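Local coordinates for protein mercuric reductase (Metallosphaera sedula, PDB 4YWO) that probably reduces mercuric ions to elemental mercury with electrons from NADPH, using bound FAD as its redox cofactor, at residues A120-P125 and E138-A143; T265-N270 and G310-A315; G287-V290 and T296-P299; H300-G305 and E326-G331. All blocks are in the same frame, centred on the assembly; numbering follows the deposited sequence.

Interaction 1 (A120-P125 and E138-A143). With FAD (flavin-adenine dinucleotide), chain B.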
# COMPACT_ATOMS: atom_id res chain seq x y z
N ALA A 120 -15.49 -36.92 5.97
CA ALA A 120 -16.78 -36.86 6.66
C ALA A 120 -17.92 -36.81 5.68
O ALA A 120 -17.87 -36.10 4.64
CB ALA A 120 -16.89 -35.70 7.62
N ARG A 121 -19.05 -37.51 6.01
CA ARG A 121 -20.32 -37.39 5.28
C ARG A 121 -21.46 -37.41 6.27
O ARG A 121 -21.38 -38.18 7.23
CB ARG A 121 -20.54 -38.59 4.32
CG ARG A 121 -19.51 -38.63 3.19
CD ARG A 121 -19.70 -39.79 2.24
NE ARG A 121 -18.83 -39.56 1.08
CZ ARG A 121 -19.24 -39.03 -0.07
NH1 ARG A 121 -20.50 -38.71 -0.28
NH2 ARG A 121 -18.34 -38.87 -1.03
N PHE A 122 -22.47 -36.59 6.04
CA PHE A 122 -23.61 -36.51 6.92
C PHE A 122 -24.46 -37.80 6.78
O PHE A 122 -24.67 -38.23 5.63
CB PHE A 122 -24.47 -35.31 6.75
CG PHE A 122 -23.80 -34.06 7.33
CD1 PHE A 122 -22.95 -33.35 6.53
CD2 PHE A 122 -24.02 -33.68 8.56
CE1 PHE A 122 -22.33 -32.21 7.05
CE2 PHE A 122 -23.33 -32.58 9.14
CZ PHE A 122 -22.49 -31.88 8.32
N ILE A 123 -24.87 -38.27 7.94
CA ILE A 123 -25.85 -39.41 7.99
C ILE A 123 -27.13 -39.06 8.72
O ILE A 123 -28.10 -39.91 8.71
CB ILE A 123 -25.16 -40.66 8.59
CG1 ILE A 123 -24.67 -40.44 10.01
CG2 ILE A 123 -24.04 -41.18 7.67
CD1 ILE A 123 -23.90 -41.59 10.70
N SER A 124 -27.24 -37.90 9.38
CA SER A 124 -28.43 -37.47 10.03
C SER A 124 -28.25 -35.97 10.23
O SER A 124 -27.14 -35.45 10.04
CB SER A 124 -28.59 -38.14 11.36
OG SER A 124 -27.87 -37.55 12.41
N PRO A 125 -29.29 -35.31 10.71
CA PRO A 125 -29.18 -33.88 11.00
C PRO A 125 -28.22 -33.56 12.09
O PRO A 125 -27.87 -32.32 12.22
CB PRO A 125 -30.61 -33.51 11.46
CG PRO A 125 -31.47 -34.48 10.74
CD PRO A 125 -30.71 -35.75 10.81
N GLU A 138 -23.88 -31.15 18.46
CA GLU A 138 -24.98 -30.23 18.61
C GLU A 138 -25.01 -29.19 17.50
O GLU A 138 -26.04 -28.74 17.04
CB GLU A 138 -24.87 -29.49 19.97
CG GLU A 138 -24.94 -30.41 21.19
CD GLU A 138 -24.77 -29.69 22.54
OE1 GLU A 138 -24.41 -28.51 22.55
OE2 GLU A 138 -24.96 -30.34 23.59
N LYS A 139 -23.77 -28.81 17.11
CA LYS A 139 -23.64 -27.83 16.08
C LYS A 139 -22.53 -28.27 15.11
O LYS A 139 -21.56 -28.89 15.54
CB LYS A 139 -23.22 -26.47 16.67
CG LYS A 139 -24.23 -25.83 17.62
CD LYS A 139 -25.38 -25.33 16.82
CE LYS A 139 -26.59 -24.92 17.67
NZ LYS A 139 -26.09 -24.13 18.82
N PHE A 140 -22.67 -27.94 13.84
CA PHE A 140 -21.65 -28.17 12.80
C PHE A 140 -21.31 -26.87 12.09
O PHE A 140 -22.20 -26.04 11.75
CB PHE A 140 -22.06 -29.17 11.72
CG PHE A 140 -22.12 -30.60 12.24
CD1 PHE A 140 -23.24 -30.99 12.95
CD2 PHE A 140 -21.17 -31.53 11.95
CE1 PHE A 140 -23.37 -32.30 13.40
CE2 PHE A 140 -21.32 -32.85 12.41
CZ PHE A 140 -22.37 -33.19 13.18
N VAL A 141 -20.04 -26.77 11.70
CA VAL A 141 -19.65 -25.78 10.71
C VAL A 141 -19.02 -26.48 9.54
O VAL A 141 -18.00 -27.23 9.73
CB VAL A 141 -18.64 -24.77 11.33
CG1 VAL A 141 -18.11 -23.84 10.21
CG2 VAL A 141 -19.26 -24.00 12.49
N ILE A 142 -19.64 -26.37 8.37
CA ILE A 142 -19.12 -27.00 7.16
C ILE A 142 -18.17 -26.02 6.47
O ILE A 142 -18.62 -24.96 6.07
CB ILE A 142 -20.24 -27.43 6.19
CG1 ILE A 142 -21.25 -28.36 6.97
CG2 ILE A 142 -19.69 -28.11 4.96
CD1 ILE A 142 -22.42 -28.70 6.16
N ALA A 143 -16.93 -26.48 6.24
CA ALA A 143 -15.88 -25.59 5.65
C ALA A 143 -14.98 -26.42 4.74
O ALA A 143 -13.77 -26.53 4.90
CB ALA A 143 -15.11 -25.05 6.81
PA FAD B . -10.32 -25.22 1.86
O1A FAD B . -9.09 -24.60 2.46
O2A FAD B . -10.21 -26.04 0.59
O5B FAD B . -11.02 -26.13 2.99
C5B FAD B . -11.40 -27.48 2.70
C4B FAD B . -10.53 -28.43 3.52
O4B FAD B . -11.37 -29.33 4.25
C3B FAD B . -9.62 -29.26 2.63
O3B FAD B . -8.25 -29.02 2.96
C2B FAD B . -9.98 -30.71 2.89
O2B FAD B . -8.83 -31.40 3.39
C1B FAD B . -11.08 -30.70 3.93
N9A FAD B . -12.30 -31.35 3.39
C8A FAD B . -12.89 -31.05 2.22
N7A FAD B . -13.98 -31.83 2.01
C5A FAD B . -14.10 -32.65 3.06
C6A FAD B . -15.03 -33.73 3.48
N6A FAD B . -16.08 -34.09 2.70
N1A FAD B . -14.79 -34.34 4.66
C2A FAD B . -13.75 -34.00 5.44
N3A FAD B . -12.86 -33.03 5.12
C4A FAD B . -12.98 -32.33 3.97
N1 FAD B . -7.40 -16.20 -2.10
C2 FAD B . -6.91 -15.00 -1.70
O2 FAD B . -7.57 -14.34 -0.86
N3 FAD B . -5.76 -14.49 -2.15
C4 FAD B . -5.00 -15.13 -3.05
O4 FAD B . -3.92 -14.63 -3.45
C4X FAD B . -5.45 -16.45 -3.55
N5 FAD B . -4.74 -17.16 -4.45
C5X FAD B . -5.19 -18.36 -4.89
C6 FAD B . -4.44 -19.08 -5.81
C7 FAD B . -4.89 -20.31 -6.27
C7M FAD B . -4.08 -21.08 -7.27
C8 FAD B . -6.17 -20.87 -5.76
C8M FAD B . -6.65 -22.21 -6.25
C9 FAD B . -6.92 -20.16 -4.83
C9A FAD B . -6.47 -18.93 -4.38
N10 FAD B . -7.22 -18.20 -3.44
C10 FAD B . -6.73 -16.95 -3.00
C1' FAD B . -8.49 -18.73 -2.92
C2' FAD B . -8.27 -19.29 -1.52
O2' FAD B . -7.17 -20.21 -1.54
C3' FAD B . -9.52 -20.01 -1.01
O3' FAD B . -10.65 -19.14 -1.15
C4' FAD B . -9.36 -20.42 0.44
O4' FAD B . -8.35 -21.43 0.55
C5' FAD B . -10.67 -20.95 1.01
O5' FAD B . -10.40 -21.81 2.11
P FAD B . -11.53 -22.83 2.65
O1P FAD B . -11.11 -23.31 4.02
O2P FAD B . -12.88 -22.18 2.45
O3P FAD B . -11.41 -24.06 1.62
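Phe122 and Phe140 form an edge-to-face aromatic pair in the FAD-binding domain, which has a Rossmann-type parallel sheet. Phe122 lies on strand 120-124, at the margin of a small antiparallel sheet. Phe140 lies on strand 139-142 of the parallel sheet. The rings join the two sheets.

The edge of Phe122 is turned to the face of Phe140, with centroids 5.1 Å apart and planes at 63°. Phe122 CE2 stands over the centre of the Phe140 ring, 3.7 Å above its plane. In both residues CG lies anti to the carbonyl carbon (chi1 -75° in Phe122 and -70° in Phe140), which swings each ring into the gap between the strands, where the two pass alongside each other.

The aliphatic contact extends this patch. Ile142 meets the Phe122 ring from the other strand, and its CD1 lies obliquely against that ring, 3.6 Å from CE1. Val128 of strand 127-130 touches both rings, and Ile301 of strand 301-303 touches all three side chains, so the cluster is buried.

The polar contacts go to the cofactor and use backbone atoms. Ala143 O comes within 3.4 Å of FAD C5B. At the other segment Ala120 reads the adenine edge twice. FAD N6A gives a weak bond to Ala120 O (3.3 Å), and Ala120 N donates to FAD N1A at 3.0 Å.

Interaction 2 (T265-N270 and G310-A315). With FAD (flavin-adenine dinucleotide), chain B.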
# COMPACT_ATOMS: atom_id res chain seq x y z
N THR A 265 -10.78 -22.37 -15.30
CA THR A 265 -12.21 -22.14 -15.67
C THR A 265 -13.06 -22.15 -14.41
O THR A 265 -14.26 -22.25 -14.51
CB THR A 265 -12.75 -23.29 -16.57
OG1 THR A 265 -12.39 -24.58 -16.01
CG2 THR A 265 -12.11 -23.22 -17.87
N GLY A 266 -12.45 -21.98 -13.25
CA GLY A 266 -13.24 -21.80 -12.06
C GLY A 266 -13.10 -22.96 -11.07
O GLY A 266 -12.33 -23.89 -11.31
N ARG A 267 -13.91 -22.90 -9.99
CA ARG A 267 -13.87 -23.85 -8.93
C ARG A 267 -15.30 -24.25 -8.55
O ARG A 267 -16.17 -23.43 -8.63
CB ARG A 267 -13.32 -23.25 -7.66
CG ARG A 267 -12.09 -22.36 -7.73
CD ARG A 267 -10.87 -23.15 -7.62
NE ARG A 267 -10.66 -23.77 -6.27
CZ ARG A 267 -9.72 -24.66 -6.00
NH1 ARG A 267 -8.81 -24.98 -6.92
NH2 ARG A 267 -9.65 -25.16 -4.80
N LYS A 268 -15.44 -25.48 -8.16
CA LYS A 268 -16.72 -26.13 -7.76
C LYS A 268 -16.68 -26.35 -6.25
O LYS A 268 -15.79 -27.01 -5.75
CB LYS A 268 -16.85 -27.46 -8.47
CG LYS A 268 -18.18 -28.09 -8.15
CD LYS A 268 -18.39 -29.34 -8.96
CE LYS A 268 -19.79 -29.90 -8.75
NZ LYS A 268 -19.87 -31.28 -9.33
N PRO A 269 -17.71 -25.87 -5.52
CA PRO A 269 -17.72 -26.17 -4.10
C PRO A 269 -17.75 -27.65 -3.82
O PRO A 269 -18.38 -28.43 -4.53
CB PRO A 269 -19.03 -25.54 -3.67
CG PRO A 269 -19.23 -24.35 -4.57
CD PRO A 269 -18.70 -24.82 -5.86
N ASN A 270 -17.09 -28.03 -2.75
CA ASN A 270 -17.01 -29.46 -2.30
C ASN A 270 -18.24 -29.81 -1.47
O ASN A 270 -18.21 -29.72 -0.30
CB ASN A 270 -15.76 -29.67 -1.50
CG ASN A 270 -14.47 -29.65 -2.38
OD1 ASN A 270 -14.53 -30.00 -3.58
ND2 ASN A 270 -13.34 -29.25 -1.78
N GLY A 310 -19.65 -18.58 -3.24
CA GLY A 310 -19.60 -17.07 -3.38
C GLY A 310 -18.18 -16.68 -3.77
O GLY A 310 -17.53 -17.33 -4.60
N LYS A 311 -17.72 -15.57 -3.23
CA LYS A 311 -16.36 -15.19 -3.52
C LYS A 311 -15.43 -16.20 -2.86
O LYS A 311 -15.74 -16.68 -1.74
CB LYS A 311 -16.06 -13.83 -2.90
CG LYS A 311 -16.84 -12.73 -3.58
CD LYS A 311 -16.62 -11.38 -2.96
CE LYS A 311 -17.67 -10.48 -3.64
NZ LYS A 311 -17.41 -9.10 -3.33
N MET A 312 -14.31 -16.45 -3.52
CA MET A 312 -13.37 -17.41 -3.00
C MET A 312 -12.09 -16.66 -2.62
O MET A 312 -11.21 -16.39 -3.48
CB MET A 312 -13.19 -18.60 -3.95
CG MET A 312 -14.56 -19.33 -4.03
SD MET A 312 -14.39 -20.77 -5.04
CE MET A 312 -16.08 -21.47 -5.10
N LEU A 313 -11.97 -16.37 -1.36
CA LEU A 313 -10.87 -15.57 -0.84
C LEU A 313 -10.46 -16.09 0.51
O LEU A 313 -11.37 -16.32 1.37
CB LEU A 313 -11.34 -14.15 -0.68
CG LEU A 313 -11.71 -13.38 -1.97
CD1 LEU A 313 -12.60 -12.19 -1.66
CD2 LEU A 313 -10.42 -12.85 -2.61
N GLU A 314 -9.18 -16.11 0.83
CA GLU A 314 -8.72 -16.58 2.09
C GLU A 314 -9.21 -15.76 3.25
O GLU A 314 -9.65 -16.28 4.30
CB GLU A 314 -7.20 -16.71 2.07
CG GLU A 314 -6.64 -17.35 3.30
CD GLU A 314 -6.43 -16.38 4.48
OE1 GLU A 314 -6.57 -15.12 4.41
OE2 GLU A 314 -6.15 -16.84 5.62
N ALA A 315 -9.14 -14.40 3.16
CA ALA A 315 -9.49 -13.61 4.29
C ALA A 315 -10.99 -13.69 4.59
O ALA A 315 -11.42 -13.61 5.75
CB ALA A 315 -9.08 -12.10 3.99
PA FAD B . -10.32 -25.22 1.86
O1A FAD B . -9.09 -24.60 2.46
O2A FAD B . -10.21 -26.04 0.59
O5B FAD B . -11.02 -26.13 2.99
C5B FAD B . -11.40 -27.48 2.70
C4B FAD B . -10.53 -28.43 3.52
O4B FAD B . -11.37 -29.33 4.25
C3B FAD B . -9.62 -29.26 2.63
O3B FAD B . -8.25 -29.02 2.96
C2B FAD B . -9.98 -30.71 2.89
O2B FAD B . -8.83 -31.40 3.39
C1B FAD B . -11.08 -30.70 3.93
N9A FAD B . -12.30 -31.35 3.39
C8A FAD B . -12.89 -31.05 2.22
N7A FAD B . -13.98 -31.83 2.01
C5A FAD B . -14.10 -32.65 3.06
C6A FAD B . -15.03 -33.73 3.48
N6A FAD B . -16.08 -34.09 2.70
N1A FAD B . -14.79 -34.34 4.66
C2A FAD B . -13.75 -34.00 5.44
N3A FAD B . -12.86 -33.03 5.12
C4A FAD B . -12.98 -32.33 3.97
N1 FAD B . -7.40 -16.20 -2.10
C2 FAD B . -6.91 -15.00 -1.70
O2 FAD B . -7.57 -14.34 -0.86
N3 FAD B . -5.76 -14.49 -2.15
C4 FAD B . -5.00 -15.13 -3.05
O4 FAD B . -3.92 -14.63 -3.45
C4X FAD B . -5.45 -16.45 -3.55
N5 FAD B . -4.74 -17.16 -4.45
C5X FAD B . -5.19 -18.36 -4.89
C6 FAD B . -4.44 -19.08 -5.81
C7 FAD B . -4.89 -20.31 -6.27
C7M FAD B . -4.08 -21.08 -7.27
C8 FAD B . -6.17 -20.87 -5.76
C8M FAD B . -6.65 -22.21 -6.25
C9 FAD B . -6.92 -20.16 -4.83
C9A FAD B . -6.47 -18.93 -4.38
N10 FAD B . -7.22 -18.20 -3.44
C10 FAD B . -6.73 -16.95 -3.00
C1' FAD B . -8.49 -18.73 -2.92
C2' FAD B . -8.27 -19.29 -1.52
O2' FAD B . -7.17 -20.21 -1.54
C3' FAD B . -9.52 -20.01 -1.01
O3' FAD B . -10.65 -19.14 -1.15
C4' FAD B . -9.36 -20.42 0.44
O4' FAD B . -8.35 -21.43 0.55
C5' FAD B . -10.67 -20.95 1.01
O5' FAD B . -10.40 -21.81 2.11
P FAD B . -11.53 -22.83 2.65
O1P FAD B . -11.11 -23.31 4.02
O2P FAD B . -12.88 -22.18 2.45
O3P FAD B . -11.41 -24.06 1.62
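Met312 lays its sulfur against the aliphatic base of Arg267, with Met312 SD 3.8 Å from Arg267 CB. This is the tight part of the contact. The Met312 chain is extended beyond CG and crosses the Arg267 side chain at a slant, so SD also meets Arg267 CG at 3.9 Å.

Arg267 then bends at chi2 and chi3 (-88° and -69°). The bend brings its guanidinium to the dimethylbenzene end of the flavin. FAD C8M lies over one face of the group, nearer its edge than its middle, 3.6 Å from Arg267 NH1. Ser146 OG accepts a hydrogen bond from Arg267 NE and helps fix the group.

The other side is looser. Pro269 CG reaches only the methyl end, 4.3 Å from Met312 CE. No hydrogen bond joins the segments, and the backbones stay apart, with Arg267 CA 8.8 Å from Met312 CA. Lys268 points its side chain away and is exposed.

Beyond Met312 the chain passes along the cofactor. Leu313 N is 3.1 Å from FAD O3'. Glu314 N donates to FAD O2 at 2.9 Å. This amide starts a helix, and the helix end would probably stabilise negative charge on the reduced flavin, as in related flavoenzymes.

Strand 267-269 pairs antiparallel with strand 146-148. Helix 314-330 starts at the flavin, beside helix 51-56, where Glu314 touches Cys53 of the redox disulfide, and Phe437 of the second subunit packs on Glu314.

Interaction 3 (G287-V290 and T296-P299)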
# COMPACT_ATOMS: atom_id res chain seq x y z
N GLY A 287 -23.15 -24.07 -4.37
CA GLY A 287 -22.63 -24.08 -2.99
C GLY A 287 -23.70 -24.33 -1.95
O GLY A 287 -24.90 -24.50 -2.29
N ILE A 288 -23.30 -24.45 -0.72
CA ILE A 288 -24.25 -24.59 0.40
C ILE A 288 -25.07 -23.36 0.53
O ILE A 288 -24.54 -22.21 0.66
CB ILE A 288 -23.59 -25.04 1.70
CG1 ILE A 288 -22.99 -26.46 1.46
CG2 ILE A 288 -24.55 -25.04 2.87
CD1 ILE A 288 -22.21 -27.00 2.60
N LYS A 289 -26.38 -23.55 0.57
CA LYS A 289 -27.37 -22.46 0.84
C LYS A 289 -27.42 -22.08 2.25
O LYS A 289 -27.70 -22.88 3.16
CB LYS A 289 -28.75 -22.92 0.38
CG LYS A 289 -29.82 -21.81 0.49
CD LYS A 289 -31.01 -22.38 -0.31
CE LYS A 289 -32.06 -21.36 -0.64
NZ LYS A 289 -32.51 -20.61 0.56
N VAL A 290 -27.09 -20.79 2.50
CA VAL A 290 -27.08 -20.22 3.83
C VAL A 290 -27.76 -18.83 3.86
O VAL A 290 -27.86 -18.19 2.79
CB VAL A 290 -25.67 -20.02 4.51
CG1 VAL A 290 -24.99 -21.36 4.75
CG2 VAL A 290 -24.79 -19.03 3.69
N THR A 296 -27.49 -22.71 7.66
CA THR A 296 -28.14 -23.45 6.60
C THR A 296 -29.67 -23.62 6.94
O THR A 296 -30.10 -23.19 7.98
CB THR A 296 -27.56 -24.92 6.43
OG1 THR A 296 -27.85 -25.75 7.58
CG2 THR A 296 -26.04 -24.90 6.17
N ASP A 297 -30.35 -24.38 6.12
CA ASP A 297 -31.77 -24.82 6.44
C ASP A 297 -31.91 -25.69 7.68
O ASP A 297 -32.98 -25.68 8.32
CB ASP A 297 -32.41 -25.47 5.22
CG ASP A 297 -32.61 -24.46 4.10
OD1 ASP A 297 -33.58 -23.70 4.20
OD2 ASP A 297 -31.83 -24.37 3.15
N ASN A 298 -30.83 -26.37 8.11
CA ASN A 298 -30.76 -27.00 9.39
C ASN A 298 -30.22 -26.04 10.33
O ASN A 298 -29.08 -25.61 10.21
CB ASN A 298 -29.88 -28.24 9.31
CG ASN A 298 -29.68 -28.93 10.61
OD1 ASN A 298 -29.76 -28.39 11.72
ND2 ASN A 298 -29.34 -30.22 10.49
N PRO A 299 -31.01 -25.57 11.32
CA PRO A 299 -30.53 -24.47 12.17
C PRO A 299 -29.37 -24.77 13.09
O PRO A 299 -28.81 -23.85 13.69
CB PRO A 299 -31.82 -24.07 13.01
CG PRO A 299 -32.50 -25.42 13.12
CD PRO A 299 -32.33 -26.10 11.81
O HOH W 1 -29.36 -25.13 3.44
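Thr296 meets Ile288 and Val290 in a loop-to-loop contact, part apolar and part bridged by water. Both segments belong to the long connection between strand 267-269 and strand 301-303. They are six residues apart, and neither is a regular helix or strand.

The apolar part depends on one methyl group. Thr296 CG2 touches Ile288 CG2 at 3.6 Å and Val290 CG1 at 4.0 Å. The side chains cross at a slant. The chi1 of 66° in Thr296 sets OG1 between the backbone N and the carbonyl carbon, while CG2 lies beside the N and faces the two branched residues. The hydroxyl serves another partner, since Thr296 OG1 is hydrogen-bonded to Ile301 O at the start of the next strand.

The polar part centres on Lys289 O. It receives a CA-H...O contact from Thr296 CA, 3.5 Å away, with an angle of 150° at the hydrogen. It also accepts a hydrogen bond from a water at 2.8 Å. That water takes the hydrogen of Asp297 N at 3.0 Å and gives its other proton to Asp297 OD2 at 2.6 Å. One water thus ties three polar atoms of the two segments together.

Lys289 and Asp297 carry opposite charges at the more open side of the contact. Lys289 NZ and Asp297 OD2 are 4.6 Å apart, too far for a salt bridge. Ile288 and Val290 also pack on Ala303. Asp306, which binds FAD, follows strand 301-303. The loop leads into that strand, the last in chain order of the parallel sheet in the Rossmann-type FAD domain.

Interaction 4 (H300-G305 and E326-G331)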
# COMPACT_ATOMS: atom_id res chain seq x y z
N HIS A 300 -28.95 -26.04 13.15
CA HIS A 300 -27.77 -26.38 13.89
C HIS A 300 -26.50 -26.51 13.02
O HIS A 300 -25.47 -26.89 13.58
CB HIS A 300 -27.97 -27.74 14.55
CG HIS A 300 -29.15 -27.76 15.45
ND1 HIS A 300 -29.16 -27.07 16.65
CD2 HIS A 300 -30.40 -28.23 15.28
CE1 HIS A 300 -30.35 -27.20 17.22
NE2 HIS A 300 -31.12 -27.90 16.41
N ILE A 301 -26.63 -26.23 11.77
CA ILE A 301 -25.50 -26.42 10.77
C ILE A 301 -25.31 -25.05 10.09
O ILE A 301 -26.24 -24.46 9.51
CB ILE A 301 -25.77 -27.52 9.77
CG1 ILE A 301 -25.96 -28.81 10.53
CG2 ILE A 301 -24.62 -27.61 8.75
CD1 ILE A 301 -26.21 -30.01 9.64
N TYR A 302 -24.04 -24.61 10.15
CA TYR A 302 -23.60 -23.37 9.51
C TYR A 302 -22.53 -23.80 8.48
O TYR A 302 -22.03 -24.95 8.47
CB TYR A 302 -22.99 -22.51 10.57
CG TYR A 302 -23.99 -21.93 11.54
CD1 TYR A 302 -24.47 -22.72 12.56
CD2 TYR A 302 -24.31 -20.60 11.52
CE1 TYR A 302 -25.39 -22.20 13.46
CE2 TYR A 302 -25.25 -20.07 12.40
CZ TYR A 302 -25.71 -20.86 13.39
OH TYR A 302 -26.62 -20.45 14.36
N ALA A 303 -22.18 -22.85 7.59
CA ALA A 303 -21.16 -23.17 6.56
C ALA A 303 -20.31 -21.89 6.29
O ALA A 303 -20.77 -20.79 6.53
CB ALA A 303 -21.77 -23.67 5.34
N ALA A 304 -19.10 -22.08 5.80
CA ALA A 304 -18.16 -20.93 5.68
C ALA A 304 -17.16 -21.28 4.61
O ALA A 304 -16.76 -22.46 4.45
CB ALA A 304 -17.47 -20.72 6.98
N GLY A 305 -16.69 -20.23 3.90
CA GLY A 305 -15.63 -20.42 2.93
C GLY A 305 -16.09 -20.72 1.54
O GLY A 305 -17.21 -20.42 1.06
N GLU A 326 -19.11 -18.32 16.04
CA GLU A 326 -19.72 -17.51 17.08
C GLU A 326 -21.18 -17.59 17.01
O GLU A 326 -21.87 -17.70 18.13
CB GLU A 326 -19.19 -16.04 16.94
CG GLU A 326 -19.75 -15.18 18.03
CD GLU A 326 -19.12 -13.81 18.09
OE1 GLU A 326 -18.30 -13.47 17.20
OE2 GLU A 326 -19.55 -13.04 18.97
N ASN A 327 -21.81 -17.52 15.83
CA ASN A 327 -23.29 -17.59 15.75
C ASN A 327 -23.77 -18.98 16.25
O ASN A 327 -24.78 -19.13 17.01
CB ASN A 327 -23.82 -17.39 14.38
CG ASN A 327 -23.67 -15.89 13.88
OD1 ASN A 327 -23.46 -15.04 14.69
ND2 ASN A 327 -23.90 -15.65 12.65
N ALA A 328 -22.99 -19.98 15.94
CA ALA A 328 -23.43 -21.38 16.34
C ALA A 328 -23.34 -21.56 17.80
O ALA A 328 -24.31 -22.15 18.37
CB ALA A 328 -22.56 -22.43 15.61
N LEU A 329 -22.29 -21.05 18.46
CA LEU A 329 -22.05 -21.35 19.89
C LEU A 329 -22.64 -20.31 20.85
O LEU A 329 -22.79 -20.62 22.03
CB LEU A 329 -20.61 -21.50 20.25
CG LEU A 329 -19.74 -22.54 19.56
CD1 LEU A 329 -18.28 -22.43 19.84
CD2 LEU A 329 -20.26 -23.93 20.00
N THR A 330 -22.97 -19.11 20.35
CA THR A 330 -23.43 -18.07 21.28
C THR A 330 -24.80 -17.69 21.02
O THR A 330 -25.38 -17.01 21.83
CB THR A 330 -22.50 -16.80 21.27
OG1 THR A 330 -22.70 -16.11 20.08
CG2 THR A 330 -21.10 -17.14 21.41
N GLY A 331 -25.38 -18.07 19.90
CA GLY A 331 -26.67 -17.64 19.55
C GLY A 331 -26.73 -16.21 18.95
O GLY A 331 -27.80 -15.63 18.79
O HOH W 2 -27.27 -17.92 16.16
O HOH W 3 -27.02 -21.70 16.59
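The extended strand 301-303 turns the Tyr302 side chain toward Asn327 and Ala328 near the end of helix 314-330, which stops where Gly331 takes a positive phi. Ala328 N lies over one face of the Tyr302 ring, 3.8 Å above the plane and away from the ring centre. Ala328 CB sits 3.6 Å from Tyr302 CE1. The Asn327 side chain crosses that of Tyr302 at about a right angle, with Asn327 CB 3.6 Å from Tyr302 CE2, and the ring and amide planes are 52° apart.

This is a helix packed on a parallel sheet, as expected of the Rossmann-type FAD domain. Strand 301-303 is the outermost strand on its side of that sheet within the chain.

The hydroxyl of Tyr302 is well supplied with partners. It takes a hydrogen bond from Arg295 NE. It donates to one water at 3.2 Å from OH, and this water donates a hydrogen bond to Asn327 O. A second water, 2.6 Å from Tyr302 OH, donates both to it and to Ala328 O. The Asn327 amide turns to Ser332, Lys334 and Glu293. In the last turn Glu326 O accepts from Thr330 N and, through the opposite face of its carbonyl plane, from Thr330 OG1 at 2.6 Å.

How the interactions relate
Interactions 1 and 4 are buried and share the parallel sheet, where strands 139-142 and 301-303 are neighbours. Interactions 2 and 3 are only partly buried. Interaction 1 joins aromatic rings, whereas interaction 4 sets a ring on a helix and uses waters. Interaction 3 is a mixed loop contact, and interaction 2 is thioether-on-aliphatic packing beside the flavin. Interactions 1 and 2 both hold FAD, at the adenine and the flavin respectively. Interactions 2 and 4 use opposite parts of helix 314-330. Direct contacts tie the set together. Lys139 NZ reaches Ala328 O, Pro125 O meets Asn298 ND2, and Ile142 packs on Ile288. Pro269 touches Gly287, which links interaction 2 to interaction 3.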